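Local coordinates for uncharacterized conserved protein (Geobacillus kaustophilus, PDB 2R5X) that is of unknown function, belongs to the YugN-like family and folds as a curved antiparallel beta sheet packed against two helices, at residues S18-I23 with S114-I119; E11-E16 with I73-P78; G51-R56 with M80-Y85. The protein carries 1 engineered substitution. One frame throughout, in Å; residues are numbered along the deposited sequence. Where two conformers were deposited one is given.

Two of the three contacts lie on strand 71-84, which is interrupted by a bulge or short loop; the third joins helices 17-26 and 99-117. Contact 2 uses the strand near its start and contact 3 its end; their centres lie about 22 Å apart on opposite sides of the chain's centre, and they touch where Pro78 CB meets Arg56 O. The centre of contact 1 is about 11 Å from that of contact 2, with Leu116 and Leu20 packing on Val15, Ile73 and Leu75; contacts 1 and 3 are about 24 Å apart between centres. Contact 3 is nested inside the loop closed by contact 1, while contact 2 crosses both of the others along the chain. The N-terminal and C-terminal parts are thereby tied to one sheet.

Contact 1: residues S18-I23 with S114-I119; sequences SRLDDI and SELEKI
Glu115 OE2 is held by one bond, from Lys118 NZ at 3.0 Å on its syn lone pair; a salt bridge from Arg26 to OE1 is the second grip on the carboxylate. This pinned acid borders a helix-helix contact in which helix 17-26 meets the last part of helix 99-117 and the residue Ile119 beyond it. Across the interface the contact is apolar, without a hydrogen bond. Ile23 is the central side chain: with CG1 anti to its carbonyl carbon (chi1 -73°), it sends CD1 to within 3.8 Å of Leu116 CD2, while its CG2 branch rests 3.8 Å from Glu115 CB, so that both chains are crossed obliquely. Leu116 and Leu20 reach each other with their CD2 and CD1 methyls 4.3 Å apart; both also pack on Val15 and Leu75 of the sheet. Ile119 closes the outer end. Its CG1 occupies the crowded position between the backbone N and the carbonyl carbon (chi1 58°), which swings CD1 back toward helix 17-26, 4.1 Å from Ile23 CD1. Arg19 slides past it in the opposite direction, its chain extended from CG to NE, so that aliphatic carbons rather than charge do the touching: Ile119 CD1 lies 3.8 Å from Arg19 CB and 3.9 Å from Arg19 CD.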
loop_
_atom_site.group_PDB
_atom_site.type_symbol
_atom_site.label_atom_id
_atom_site.label_comp_id
_atom_site.label_asym_id
_atom_site.label_seq_id
_atom_site.Cartn_x
_atom_site.Cartn_y
_atom_site.Cartn_z
ATOM N N SER A 18 -9.064 10.831 -1.368
ATOM C CA SER A 18 -10.314 10.366 -0.756
ATOM C C SER A 18 -10.767 9.031 -1.351
ATOM O O SER A 18 -11.249 8.149 -0.635
ATOM C CB SER A 18 -11.412 11.414 -0.924
ATOM O OG SER A 18 -11.622 11.700 -2.295
ATOM N N ARG A 19 -10.586 8.890 -2.659
ATOM C CA ARG A 19 -10.922 7.664 -3.369
ATOM C C ARG A 19 -9.933 6.545 -3.042
ATOM O O ARG A 19 -10.326 5.381 -2.931
ATOM C CB ARG A 19 -10.984 7.923 -4.874
ATOM C CG ARG A 19 -11.931 9.057 -5.254
ATOM C CD ARG A 19 -12.260 9.054 -6.734
ATOM N NE ARG A 19 -13.124 10.178 -7.089
ATOM C CZ ARG A 19 -13.750 10.316 -8.255
ATOM N NH1 ARG A 19 -13.623 9.398 -9.205
ATOM N NH2 ARG A 19 -14.511 11.380 -8.470
ATOM N N LEU A 20 -8.662 6.907 -2.868
ATOM C CA LEU A 20 -7.629 5.954 -2.456
ATOM C C LEU A 20 -7.894 5.429 -1.044
ATOM O O LEU A 20 -7.876 4.210 -0.821
ATOM C CB LEU A 20 -6.224 6.573 -2.557
ATOM C CG LEU A 20 -5.045 5.655 -2.183
ATOM C CD1 LEU A 20 -4.999 4.415 -3.076
ATOM C CD2 LEU A 20 -3.730 6.415 -2.248
ATOM N N ASP A 21 -8.151 6.357 -0.115
ATOM C CA ASP A 21 -8.492 6.063 1.280
ATOM C C ASP A 21 -9.642 5.062 1.437
ATOM O O ASP A 21 -9.544 4.124 2.233
ATOM C CB ASP A 21 -8.851 7.352 2.031
ATOM C CG ASP A 21 -7.644 8.034 2.657
ATOM O OD1 ASP A 21 -6.705 7.336 3.089
ATOM O OD2 ASP A 21 -7.646 9.280 2.738
ATOM N N ASP A 22 -10.720 5.278 0.681
ATOM C CA ASP A 22 -11.871 4.385 0.708
ATOM C C ASP A 22 -11.482 2.975 0.272
ATOM O O ASP A 22 -11.840 1.997 0.932
ATOM C CB ASP A 22 -13.005 4.939 -0.162
ATOM C CG ASP A 22 -13.797 6.036 0.533
ATOM O OD1 ASP A 22 -14.077 5.900 1.744
ATOM O OD2 ASP A 22 -14.151 7.033 -0.134
ATOM N N ILE A 23 -10.735 2.886 -0.828
ATOM C CA ILE A 23 -10.273 1.609 -1.377
ATOM C C ILE A 23 -9.388 0.848 -0.380
ATOM O O ILE A 23 -9.619 -0.335 -0.130
ATOM C CB ILE A 23 -9.565 1.803 -2.750
ATOM C CG1 ILE A 23 -10.605 2.121 -3.825
ATOM C CG2 ILE A 23 -8.761 0.554 -3.155
ATOM C CD1 ILE A 23 -10.039 2.672 -5.103
ATOM N N SER A 114 -7.386 -3.464 -9.467
ATOM C CA SER A 114 -8.733 -3.646 -10.024
ATOM C C SER A 114 -9.700 -2.564 -9.557
ATOM O O SER A 114 -10.490 -2.046 -10.345
ATOM C CB SER A 114 -9.283 -5.029 -9.649
ATOM O OG SER A 114 -10.604 -5.218 -10.130
ATOM N N GLU A 115 -9.637 -2.234 -8.265
ATOM C CA GLU A 115 -10.471 -1.168 -7.698
ATOM C C GLU A 115 -10.121 0.216 -8.251
ATOM O O GLU A 115 -11.010 1.047 -8.438
ATOM C CB GLU A 115 -10.420 -1.148 -6.162
ATOM C CG GLU A 115 -11.113 -2.329 -5.469
ATOM C CD GLU A 115 -12.516 -2.603 -5.998
ATOM O OE1 GLU A 115 -13.416 -1.757 -5.802
ATOM O OE2 GLU A 115 -12.712 -3.674 -6.607
ATOM N N LEU A 116 -8.837 0.458 -8.517
ATOM C CA LEU A 116 -8.408 1.740 -9.078
ATOM C C LEU A 116 -8.803 1.872 -10.551
ATOM O O LEU A 116 -9.134 2.965 -11.008
ATOM C CB LEU A 116 -6.898 1.957 -8.895
ATOM C CG LEU A 116 -6.349 2.159 -7.470
ATOM C CD1 LEU A 116 -4.842 2.083 -7.498
ATOM C CD2 LEU A 116 -6.787 3.474 -6.844
ATOM N N GLU A 117 -8.784 0.751 -11.272
ATOM C CA GLU A 117 -9.207 0.694 -12.677
ATOM C C GLU A 117 -10.699 0.980 -12.874
ATOM O O GLU A 117 -11.106 1.481 -13.925
ATOM C CB GLU A 117 -8.849 -0.661 -13.301
ATOM C CG GLU A 117 -7.384 -0.812 -13.724
ATOM C CD GLU A 117 -6.986 0.115 -14.871
ATOM O OE1 GLU A 117 -7.793 0.305 -15.807
ATOM O OE2 GLU A 117 -5.856 0.649 -14.840
ATOM N N LYS A 118 -11.498 0.675 -11.851
ATOM C CA LYS A 118 -12.951 0.853 -11.897
ATOM C C LYS A 118 -13.395 2.309 -11.806
ATOM O O LYS A 118 -14.528 2.638 -12.157
ATOM C CB LYS A 118 -13.620 0.059 -10.779
ATOM C CG LYS A 118 -13.705 -1.426 -11.041
ATOM C CD LYS A 118 -14.167 -2.156 -9.798
ATOM C CE LYS A 118 -14.323 -3.628 -10.083
ATOM N NZ LYS A 118 -14.632 -4.376 -8.852
ATOM N N ILE A 119 -12.511 3.173 -11.320
ATOM C CA ILE A 119 -12.838 4.587 -11.132
ATOM C C ILE A 119 -11.923 5.503 -11.946
ATOM O O ILE A 119 -11.971 6.724 -11.794
ATOM C CB ILE A 119 -12.777 4.996 -9.636
ATOM C CG1 ILE A 119 -11.385 4.719 -9.053
ATOM C CG2 ILE A 119 -13.872 4.287 -8.833
ATOM C CD1 ILE A 119 -11.039 5.574 -7.859
#

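Contact 2: residues E11-E16 with I73-P78; sequences ENQTVE and IKLLTP
Short strand 14-16 joins strand 71-84 of the antiparallel sheet just ahead of helix 17-26, running at 138° to residues 73-75. Val15 and Ile73 form an antiparallel hydrogen-bonded pair: Ile73 N to Val15 O at 2.7 Å and Val15 N to Ile73 O at 3.0 Å, each donor lying in the plane of its acceptor carbonyl. On the face of Thr14 and Lys74 the methyl CG2 of Thr14 meets CB of Lys74 at 4.0 Å, the two side chains crossing at about a right angle. Lys74, bent at chi2 (-82°), runs forward along its own strand and gives NZ to Leu75 O at 3.0 Å, from above that carbonyl plane; its CE passes 3.3 Å from Glu11 O. Beyond the strand pairing, Glu11 bends at chi2 (96°) so that its carboxylate reaches Thr77, whose hydroxyl OG1 donates to Glu11 OE2 at 2.8 Å on the anti lone pair. Beneath, Val15, Ile73 and Leu75 pack on Leu20 of helix 17-26. An alanine in place of Glu11 would lose the acceptor for the Thr77 hydroxyl and would probably loosen the loop beside residues 75-77. Thr77 uses the anti side, usually the less basic one; with Lys74 NZ 6.5 Å from Glu11 OE1, a neutral hydroxyl rather than a direct ion pair meets the acid, which probably stays ionised.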
loop_
_atom_site.group_PDB
_atom_site.type_symbol
_atom_site.label_atom_id
_atom_site.label_comp_id
_atom_site.label_asym_id
_atom_site.label_seq_id
_atom_site.Cartn_x
_atom_site.Cartn_y
_atom_site.Cartn_z
ATOM N N GLU A 11 2.082 1.997 -10.254
ATOM C CA GLU A 11 2.920 3.183 -10.438
ATOM C C GLU A 11 2.587 3.963 -11.716
ATOM O O GLU A 11 3.184 5.010 -11.975
ATOM C CB GLU A 11 4.411 2.795 -10.458
ATOM C CG GLU A 11 4.884 1.863 -9.336
ATOM C CD GLU A 11 4.914 0.393 -9.745
ATOM O OE1 GLU A 11 3.978 -0.069 -10.428
ATOM O OE2 GLU A 11 5.874 -0.309 -9.376
ATOM N N ASN A 12 1.641 3.452 -12.504
ATOM C CA ASN A 12 1.351 3.982 -13.845
ATOM C C ASN A 12 0.146 4.920 -13.931
ATOM O O ASN A 12 -0.116 5.494 -14.993
ATOM C CB ASN A 12 1.186 2.836 -14.859
ATOM C CG ASN A 12 2.439 1.978 -14.998
ATOM O OD1 ASN A 12 3.567 2.472 -14.913
ATOM N ND2 ASN A 12 2.241 0.682 -15.224
ATOM N N GLN A 13 -0.587 5.066 -12.832
ATOM C CA GLN A 13 -1.723 5.981 -12.800
ATOM C C GLN A 13 -1.882 6.682 -11.448
ATOM O O GLN A 13 -1.452 6.178 -10.409
ATOM C CB GLN A 13 -3.027 5.281 -13.240
ATOM C CG GLN A 13 -3.861 4.631 -12.127
ATOM C CD GLN A 13 -3.187 3.426 -11.495
ATOM O OE1 GLN A 13 -2.986 2.400 -12.144
ATOM N NE2 GLN A 13 -2.846 3.543 -10.219
ATOM N N THR A 14 -2.500 7.858 -11.491
ATOM C CA THR A 14 -2.698 8.703 -10.319
ATOM C C THR A 14 -4.155 8.633 -9.865
ATOM O O THR A 14 -5.037 8.255 -10.642
ATOM C CB THR A 14 -2.308 10.165 -10.625
ATOM O OG1 THR A 14 -3.086 10.638 -11.728
ATOM C CG2 THR A 14 -0.816 10.275 -10.988
ATOM N N VAL A 15 -4.404 8.999 -8.612
ATOM C CA VAL A 15 -5.733 8.868 -8.013
ATOM C C VAL A 15 -5.957 9.930 -6.925
ATOM O O VAL A 15 -5.015 10.327 -6.235
ATOM C CB VAL A 15 -5.979 7.399 -7.482
ATOM C CG1 VAL A 15 -4.951 7.001 -6.412
ATOM C CG2 VAL A 15 -7.410 7.195 -6.978
ATOM N N GLU A 16 -7.195 10.406 -6.801
ATOM C CA GLU A 16 -7.578 11.307 -5.716
ATOM C C GLU A 16 -7.509 10.582 -4.370
ATOM O O GLU A 16 -7.920 9.424 -4.272
ATOM C CB GLU A 16 -8.979 11.880 -5.951
ATOM C CG GLU A 16 -9.334 13.042 -5.020
ATOM C CD GLU A 16 -10.641 13.723 -5.376
ATOM O OE1 GLU A 16 -11.001 13.736 -6.570
ATOM O OE2 GLU A 16 -11.301 14.256 -4.455
ATOM N N ILE A 73 -2.670 11.621 -5.788
ATOM C CA ILE A 73 -1.647 10.703 -5.292
ATOM C C ILE A 73 -1.042 9.870 -6.427
ATOM O O ILE A 73 -1.758 9.226 -7.194
ATOM C CB ILE A 73 -2.208 9.788 -4.145
ATOM C CG1 ILE A 73 -2.836 10.622 -3.012
ATOM C CG2 ILE A 73 -1.139 8.829 -3.590
ATOM C CD1 ILE A 73 -1.906 11.668 -2.350
ATOM N N LYS A 74 0.279 9.912 -6.545
ATOM C CA LYS A 74 0.991 9.010 -7.447
ATOM C C LYS A 74 1.618 7.880 -6.610
ATOM O O LYS A 74 2.483 8.128 -5.770
ATOM C CB LYS A 74 2.036 9.782 -8.271
ATOM C CG LYS A 74 2.674 9.011 -9.435
ATOM C CD LYS A 74 3.824 8.112 -8.975
ATOM C CE LYS A 74 4.496 7.379 -10.107
ATOM N NZ LYS A 74 5.332 6.268 -9.576
ATOM N N LEU A 75 1.180 6.647 -6.857
ATOM C CA LEU A 75 1.620 5.487 -6.079
ATOM C C LEU A 75 3.012 5.001 -6.465
ATOM O O LEU A 75 3.399 5.021 -7.635
ATOM C CB LEU A 75 0.624 4.333 -6.208
ATOM C CG LEU A 75 -0.825 4.498 -5.731
ATOM C CD1 LEU A 75 -1.614 3.280 -6.136
ATOM C CD2 LEU A 75 -0.922 4.687 -4.229
ATOM N N LEU A 76 3.753 4.561 -5.454
ATOM C CA LEU A 76 5.098 4.029 -5.618
ATOM C C LEU A 76 5.048 2.502 -5.610
ATOM O O LEU A 76 3.984 1.917 -5.451
ATOM C CB LEU A 76 5.996 4.554 -4.497
ATOM C CG LEU A 76 6.102 6.084 -4.377
ATOM C CD1 LEU A 76 6.632 6.477 -3.009
ATOM C CD2 LEU A 76 6.981 6.685 -5.481
ATOM N N THR A 77 6.193 1.858 -5.797
ATOM C CA THR A 77 6.260 0.402 -5.814
ATOM C C THR A 77 5.962 -0.153 -4.423
ATOM O O THR A 77 6.616 0.240 -3.445
ATOM C CB THR A 77 7.635 -0.070 -6.328
ATOM O OG1 THR A 77 7.855 0.495 -7.628
ATOM C CG2 THR A 77 7.713 -1.598 -6.423
ATOM N N PRO A 78 4.944 -1.034 -4.321
ATOM C CA PRO A 78 4.587 -1.633 -3.029
ATOM C C PRO A 78 5.679 -2.527 -2.487
ATOM O O PRO A 78 6.412 -3.154 -3.266
ATOM C CB PRO A 78 3.341 -2.463 -3.357
ATOM C CG PRO A 78 2.813 -1.871 -4.621
ATOM C CD PRO A 78 4.044 -1.508 -5.388
#

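Contact 3: residues G51-R56 with M80-Y85; sequences GTYYLR and MGKHYY. Engineered in segment 80-85: Met80 (natural residue Leu).
Residues 51-56 and 80-85 belong to the beta hairpin of strands 51-61 and 71-84, at the end away from the connecting loop; strand 39-48 flanks strand 51-61 on its other side. Two hydrogen-bonded pairs, Thr52 with His83 and Tyr54 with Gly81, supply four backbone bonds. The straightest runs from Thr52 N to His83 O (2.8 Å, 170° at the hydrogen), whereas Tyr54 N comes to Gly81 O from above the carbonyl plane. The Tyr54 ring stands at the crowded first torsion (chi1 54°) and so lies over the neighbouring strand: Gly81 CA sits 3.7 Å from its centroid, 18° off the normal, a CH-pi contact. A beta carbon on Gly81 would run into Tyr54 CZ, so glycine makes room for the ring. On the face carrying Tyr53, Met80 and Lys82, the chains of Tyr53 and Lys82 run side by side in the same direction. Lys82, extended beyond CG, lays CG 3.6 Å from Tyr53 CE1 and CE 3.1 Å from Tyr53 OH, then passes on so that NZ donates to Tyr84 OH at 2.8 Å and to the carbonyl of His96. The engineered Met80 brings SD to 4.2 Å from Tyr53 CD1, an oblique Met-aromatic contact, and packs on Leu101, Val102 and Cys105 of helix 99-117. At the far end a beta carbon on Gly51 would strike His83 O and Tyr85 N, and the backbone angles alone require a glycine; Gly51 CA lies 3.3 Å from His83 O. Cross-strand aromatic-glycine pairing, with Tyr54 over Gly81, is a recognised feature of antiparallel sheets.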
loop_
_atom_site.group_PDB
_atom_site.type_symbol
_atom_site.label_atom_id
_atom_site.label_comp_id
_atom_site.label_asym_id
_atom_site.label_seq_id
_atom_site.Cartn_x
_atom_site.Cartn_y
_atom_site.Cartn_z
ATOM N N GLY A 51 6.548 -12.711 14.301
ATOM C CA GLY A 51 6.311 -11.275 14.386
ATOM C C GLY A 51 5.240 -10.758 13.455
ATOM O O GLY A 51 4.139 -11.295 13.415
ATOM N N THR A 52 5.570 -9.704 12.717
ATOM C CA THR A 52 4.615 -9.030 11.846
ATOM C C THR A 52 5.226 -8.802 10.476
ATOM O O THR A 52 6.310 -8.228 10.353
ATOM C CB THR A 52 4.171 -7.664 12.431
ATOM O OG1 THR A 52 3.507 -7.870 13.681
ATOM C CG2 THR A 52 3.221 -6.933 11.491
ATOM N N TYR A 53 4.534 -9.291 9.456
ATOM C CA TYR A 53 4.782 -8.869 8.092
ATOM C C TYR A 53 3.769 -7.801 7.768
ATOM O O TYR A 53 2.618 -7.868 8.216
ATOM C CB TYR A 53 4.625 -10.038 7.126
ATOM C CG TYR A 53 5.699 -11.083 7.262
ATOM C CD1 TYR A 53 6.905 -10.967 6.565
ATOM C CD2 TYR A 53 5.513 -12.193 8.085
ATOM C CE1 TYR A 53 7.895 -11.932 6.687
ATOM C CE2 TYR A 53 6.496 -13.165 8.213
ATOM C CZ TYR A 53 7.685 -13.028 7.518
ATOM O OH TYR A 53 8.657 -13.996 7.651
ATOM N N TYR A 54 4.191 -6.807 6.996
ATOM C CA TYR A 54 3.274 -5.753 6.595
ATOM C C TYR A 54 3.399 -5.414 5.111
ATOM O O TYR A 54 4.492 -5.185 4.599
ATOM C CB TYR A 54 3.392 -4.507 7.495
ATOM C CG TYR A 54 4.786 -3.921 7.623
ATOM C CD1 TYR A 54 5.209 -2.888 6.780
ATOM C CD2 TYR A 54 5.671 -4.379 8.602
ATOM C CE1 TYR A 54 6.483 -2.341 6.900
ATOM C CE2 TYR A 54 6.953 -3.841 8.728
ATOM C CZ TYR A 54 7.345 -2.819 7.880
ATOM O OH TYR A 54 8.604 -2.282 8.003
ATOM N N LEU A 55 2.260 -5.417 4.428
ATOM C CA LEU A 55 2.201 -5.026 3.028
ATOM C C LEU A 55 2.018 -3.517 2.982
ATOM O O LEU A 55 1.001 -3.001 3.429
ATOM C CB LEU A 55 1.040 -5.743 2.323
ATOM C CG LEU A 55 0.736 -5.433 0.853
ATOM C CD1 LEU A 55 1.966 -5.628 -0.041
ATOM C CD2 LEU A 55 -0.427 -6.283 0.369
ATOM N N ARG A 56 3.002 -2.816 2.431
ATOM C CA ARG A 56 3.001 -1.358 2.460
ATOM C C ARG A 56 2.766 -0.757 1.084
ATOM O O ARG A 56 3.527 -1.014 0.151
ATOM C CB ARG A 56 4.320 -0.840 3.051
ATOM C CG ARG A 56 4.477 0.678 3.024
ATOM C CD ARG A 56 5.500 1.161 4.057
ATOM N NE ARG A 56 5.017 1.005 5.432
ATOM C CZ ARG A 56 5.557 1.587 6.500
ATOM N NH1 ARG A 56 6.608 2.387 6.375
ATOM N NH2 ARG A 56 5.040 1.378 7.699
ATOM N N MET A 80 6.929 -5.324 0.964
ATOM C CA MET A 80 6.595 -6.097 2.162
ATOM C C MET A 80 7.712 -5.961 3.183
ATOM O O MET A 80 8.840 -6.410 2.950
ATOM C CB MET A 80 6.344 -7.579 1.857
ATOM C CG MET A 80 5.404 -8.248 2.863
ATOM S SD MET A 80 5.316 -10.052 2.839
ATOM C CE MET A 80 5.260 -10.468 1.129
ATOM N N GLY A 81 7.393 -5.332 4.307
ATOM C CA GLY A 81 8.329 -5.231 5.423
ATOM C C GLY A 81 8.166 -6.363 6.419
ATOM O O GLY A 81 7.144 -7.051 6.439
ATOM N N LYS A 82 9.182 -6.541 7.253
ATOM C CA LYS A 82 9.225 -7.624 8.215
ATOM C C LYS A 82 9.721 -7.107 9.564
ATOM O O LYS A 82 10.772 -6.468 9.643
ATOM C CB LYS A 82 10.165 -8.712 7.704
ATOM C CG LYS A 82 10.269 -9.934 8.586
ATOM C CD LYS A 82 11.392 -10.835 8.100
ATOM C CE LYS A 82 11.130 -12.274 8.477
ATOM N NZ LYS A 82 12.196 -13.176 7.971
ATOM N N HIS A 83 8.957 -7.391 10.615
ATOM C CA HIS A 83 9.351 -7.051 11.986
ATOM C C HIS A 83 9.298 -8.264 12.925
ATOM O O HIS A 83 8.229 -8.832 13.159
ATOM C CB HIS A 83 8.460 -5.926 12.517
ATOM C CG HIS A 83 8.710 -5.579 13.948
ATOM N ND1 HIS A 83 9.770 -4.793 14.348
ATOM C CD2 HIS A 83 8.034 -5.905 15.075
ATOM C CE1 HIS A 83 9.740 -4.659 15.661
ATOM N NE2 HIS A 83 8.695 -5.321 16.126
ATOM N N TYR A 84 10.453 -8.636 13.473
ATOM C CA TYR A 84 10.561 -9.776 14.399
ATOM C C TYR A 84 10.132 -9.426 15.828
ATOM O O TYR A 84 10.670 -8.490 16.437
ATOM C CB TYR A 84 12.000 -10.314 14.455
ATOM C CG TYR A 84 12.579 -10.834 13.154
ATOM C CD1 TYR A 84 12.418 -12.168 12.774
ATOM C CD2 TYR A 84 13.323 -9.997 12.320
ATOM C CE1 TYR A 84 12.965 -12.647 11.584
ATOM C CE2 TYR A 84 13.870 -10.462 11.132
ATOM C CZ TYR A 84 13.692 -11.784 10.771
ATOM O OH TYR A 84 14.243 -12.232 9.591
ATOM N N TYR A 85 9.171 -10.193 16.349
ATOM C CA TYR A 85 8.756 -10.144 17.759
ATOM C C TYR A 85 8.122 -11.480 18.193
ATOM O O TYR A 85 7.199 -11.966 17.537
ATOM C CB TYR A 85 7.776 -8.987 18.029
ATOM C CG TYR A 85 7.407 -8.863 19.493
ATOM C CD1 TYR A 85 8.308 -8.330 20.417
ATOM C CD2 TYR A 85 6.169 -9.298 19.960
ATOM C CE1 TYR A 85 7.980 -8.232 21.768
ATOM C CE2 TYR A 85 5.831 -9.196 21.308
ATOM C CZ TYR A 85 6.738 -8.661 22.203
ATOM O OH TYR A 85 6.406 -8.560 23.533
#